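Local coordinates for protein trans-4-hydroxy-L-proline dehydratase (Clostridioides difficile 70-100-2010, PDB 6VXC) that uses a glycyl radical to dehydrate trans-4-hydroxy-L-proline to (S)-1-pyrroline-5-carboxylate in anaerobic degradation of hydroxyproline, at residues 412-417 against 424-429. Residues are numbered along the deposited sequence; the frame is centred on the assembly and turned at random.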
ATOM      1  N   ARG A 412       8.348  23.886   2.044  1.00 11.79           N
ATOM      2  CA  ARG A 412       6.986  23.806   2.556  1.00 12.49           C
ATOM      3  C   ARG A 412       6.640  22.376   2.968  1.00 15.10           C
ATOM      4  O   ARG A 412       5.982  22.158   3.994  1.00 13.87           O
ATOM      5  CB  ARG A 412       6.009  24.327   1.506  1.00 11.98           C
ATOM      6  CG  ARG A 412       4.563  24.230   1.892  1.00 15.04           C
ATOM      7  CD  ARG A 412       4.182  25.269   2.931  1.00 17.39           C
ATOM      8  NE  ARG A 412       2.742  25.245   3.176  1.00 20.63           N
ATOM      9  CZ  ARG A 412       2.193  24.804   4.297  1.00 19.43           C
ATOM     10  NH1 ARG A 412       2.978  24.372   5.277  1.00 18.85           N
ATOM     11  NH2 ARG A 412       0.875  24.794   4.441  1.00 15.35           N
ATOM     12  N   ALA A 413       7.057  21.390   2.162  1.00 12.43           N
ATOM     13  CA  ALA A 413       6.863  19.993   2.547  1.00 12.15           C
ATOM     14  C   ALA A 413       7.628  19.663   3.825  1.00 11.99           C
ATOM     15  O   ALA A 413       7.099  18.992   4.719  1.00 13.53           O
ATOM     16  CB  ALA A 413       7.298  19.063   1.411  1.00  8.19           C
ATOM     17  N   CYS A 414       8.870  20.141   3.942  1.00 12.31           N
ATOM     18  CA  CYS A 414       9.605  19.918   5.184  1.00 11.27           C
ATOM     19  C   CYS A 414       8.938  20.603   6.371  1.00 14.24           C
ATOM     20  O   CYS A 414       8.965  20.066   7.484  1.00 11.70           O
ATOM     21  CB  CYS A 414      11.047  20.381   5.043  1.00 17.00           C
ATOM     22  SG  CYS A 414      12.029  19.391   3.919  1.00 43.19           S
ATOM     23  N   GLU A 415       8.346  21.788   6.165  1.00 14.06           N
ATOM     24  CA  GLU A 415       7.606  22.435   7.247  1.00 14.01           C
ATOM     25  C   GLU A 415       6.537  21.519   7.810  1.00 13.45           C
ATOM     26  O   GLU A 415       6.354  21.437   9.028  1.00 15.28           O
ATOM     27  CB  GLU A 415       6.924  23.711   6.767  1.00 18.82           C
ATOM     28  CG  GLU A 415       7.751  24.935   6.683  1.00 26.18           C
ATOM     29  CD  GLU A 415       6.890  26.126   6.280  1.00 34.52           C
ATOM     30  OE1 GLU A 415       5.729  26.201   6.751  1.00 35.54           O
ATOM     31  OE2 GLU A 415       7.368  26.951   5.467  1.00 33.83           O
ATOM     32  N   ILE A 416       5.804  20.841   6.930  1.00 11.87           N
ATOM     33  CA  ILE A 416       4.736  19.972   7.391  1.00 12.08           C
ATOM     34  C   ILE A 416       5.318  18.734   8.067  1.00 11.34           C
ATOM     35  O   ILE A 416       4.875  18.341   9.148  1.00 11.91           O
ATOM     36  CB  ILE A 416       3.797  19.615   6.221  1.00 13.07           C
ATOM     37  CG1 ILE A 416       3.202  20.898   5.610  1.00 12.77           C
ATOM     38  CG2 ILE A 416       2.695  18.707   6.689  1.00 10.68           C
ATOM     39  CD1 ILE A 416       2.593  20.705   4.200  1.00 12.87           C
ATOM     40  N   SER A 417       6.334  18.120   7.454  1.00 10.19           N
ATOM     41  CA  SER A 417       6.955  16.927   8.037  1.00 10.87           C
ATOM     42  C   SER A 417       7.480  17.216   9.440  1.00 13.35           C
ATOM     43  O   SER A 417       7.290  16.420  10.371  1.00 12.75           O
ATOM     44  CB  SER A 417       8.080  16.435   7.115  1.00  8.55           C
ATOM     45  OG  SER A 417       8.790  15.320   7.639  1.00 13.06           O
ATOM     46  N   PRO A 424       4.384  14.755   4.901  1.00  9.19           N
ATOM     47  CA  PRO A 424       4.492  13.883   3.728  1.00  7.91           C
ATOM     48  C   PRO A 424       5.790  13.083   3.735  1.00 11.22           C
ATOM     49  O   PRO A 424       6.782  13.542   4.311  1.00  9.35           O
ATOM     50  CB  PRO A 424       4.512  14.874   2.560  1.00  7.43           C
ATOM     51  CG  PRO A 424       5.292  16.062   3.155  1.00 10.14           C
ATOM     52  CD  PRO A 424       4.825  16.135   4.607  1.00  8.13           C
ATOM     53  N   ALA A 425       5.781  11.916   3.095  1.00  9.40           N
ATOM     54  CA  ALA A 425       7.023  11.277   2.713  1.00  7.87           C
ATOM     55  C   ALA A 425       7.546  11.943   1.440  1.00  9.85           C
ATOM     56  O   ALA A 425       6.803  12.600   0.708  1.00 11.32           O
ATOM     57  CB  ALA A 425       6.823   9.781   2.481  1.00  8.81           C
ATOM     58  N   PHE A 426       8.826  11.729   1.165  1.00 10.31           N
ATOM     59  CA  PHE A 426       9.509  12.320   0.023  1.00 10.47           C
ATOM     60  C   PHE A 426       9.962  11.218  -0.928  1.00  8.76           C
ATOM     61  O   PHE A 426      10.593  10.254  -0.495  1.00 12.07           O
ATOM     62  CB  PHE A 426      10.717  13.156   0.486  1.00  8.47           C
ATOM     63  CG  PHE A 426      10.365  14.250   1.480  1.00  8.18           C
ATOM     64  CD1 PHE A 426      10.256  13.970   2.834  1.00  8.79           C
ATOM     65  CD2 PHE A 426      10.158  15.550   1.056  1.00  6.34           C
ATOM     66  CE1 PHE A 426       9.933  14.971   3.752  1.00 11.17           C
ATOM     67  CE2 PHE A 426       9.838  16.548   1.959  1.00 11.14           C
ATOM     68  CZ  PHE A 426       9.718  16.261   3.312  1.00 10.97           C
ATOM     69  N   TYR A 427       9.669  11.377  -2.220  1.00  9.88           N
ATOM     70  CA  TYR A 427      10.057  10.432  -3.260  1.00  9.01           C
ATOM     71  C   TYR A 427      10.889  11.137  -4.323  1.00  9.76           C
ATOM     72  O   TYR A 427      10.597  12.277  -4.689  1.00 11.47           O
ATOM     73  CB  TYR A 427       8.835   9.782  -3.943  1.00 10.08           C
ATOM     74  CG  TYR A 427       7.896   9.070  -3.003  1.00 10.53           C
ATOM     75  CD1 TYR A 427       8.227   7.823  -2.482  1.00  9.15           C
ATOM     76  CD2 TYR A 427       6.673   9.632  -2.659  1.00  9.58           C
ATOM     77  CE1 TYR A 427       7.383   7.166  -1.606  1.00 10.20           C
ATOM     78  CE2 TYR A 427       5.816   8.989  -1.792  1.00 13.44           C
ATOM     79  CZ  TYR A 427       6.176   7.750  -1.267  1.00 11.21           C
ATOM     80  OH  TYR A 427       5.318   7.113  -0.414  1.00 14.11           O
ATOM     81  N   ASN A 428      11.897  10.432  -4.839  1.00  8.70           N
ATOM     82  CA  ASN A 428      12.856  10.970  -5.806  1.00 10.36           C
ATOM     83  C   ASN A 428      12.318  10.772  -7.223  1.00 11.76           C
ATOM     84  O   ASN A 428      12.325   9.654  -7.750  1.00 10.79           O
ATOM     85  CB  ASN A 428      14.213  10.296  -5.628  1.00  8.44           C
ATOM     86  CG  ASN A 428      15.274  10.831  -6.577  1.00 10.08           C
ATOM     87  OD1 ASN A 428      14.975  11.581  -7.499  1.00 10.95           O
ATOM     88  ND2 ASN A 428      16.532  10.471  -6.323  1.00  9.06           N
ATOM     89  N   THR A 429      11.866  11.863  -7.841  1.00 10.88           N
ATOM     90  CA  THR A 429      11.293  11.784  -9.184  1.00  9.36           C
ATOM     91  C   THR A 429      12.268  11.172 -10.182  1.00 10.26           C
ATOM     92  O   THR A 429      11.871  10.351 -11.021  1.00 10.80           O
ATOM     93  CB  THR A 429      10.852  13.171  -9.656  1.00  8.91           C
ATOM     94  OG1 THR A 429       9.779  13.646  -8.836  1.00 10.69           O
ATOM     95  CG2 THR A 429      10.439  13.141 -11.126  1.00 12.05           C
TER
HETATM   96  O   HOH W   1       8.141  12.904   6.555  1.00  8.39           O
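Phe426 and Pro424 pack against one side of helix 407-418, and Ala413 touches both. The Ala413 methyl meets the Phe426 ring obliquely, with CB 3.6 Å from CE2. The same CB lies 4.0 Å from CG of Pro424. Phe426 sets CG anti to its carbonyl carbon (chi1 -56°), and the far end of its ring reaches the helix. There Cys414 SG sits 3.9 Å from Phe426 CZ. This is a sulfur-aromatic contact, with the sulfur 52° off the ring normal. Ser417 meets the edge of the ring: its OG lies near the ring plane, 4.1 Å from CE1 of Phe426. With OG anti to the backbone N (chi1 177°), Ser417 also donates to a water 2.7 Å from OG. That water donates in turn to Pro424 O, also at 2.7 Å, and so bridges the two segments. Pro424 follows a cis peptide bond. Its CD rests against the Ala413 carbonyl oxygen and Ile416 CG2, the latter at 3.9 Å, and the Ile416 and Pro424 side chains cross at about a right angle. Val399 and Ile401 of the neighbouring strand also touch Phe426, while Met741 of helix 734-750 touches Cys414 and Ser417. All six touching residues are buried. The contact packs the helix of a beta-alpha-beta unit, strand 396-401, helix 407-418 and strand 426-428, against its second strand and the loop that leads into it, within the pyruvate formate lyase-like region of this glycyl radical enzyme.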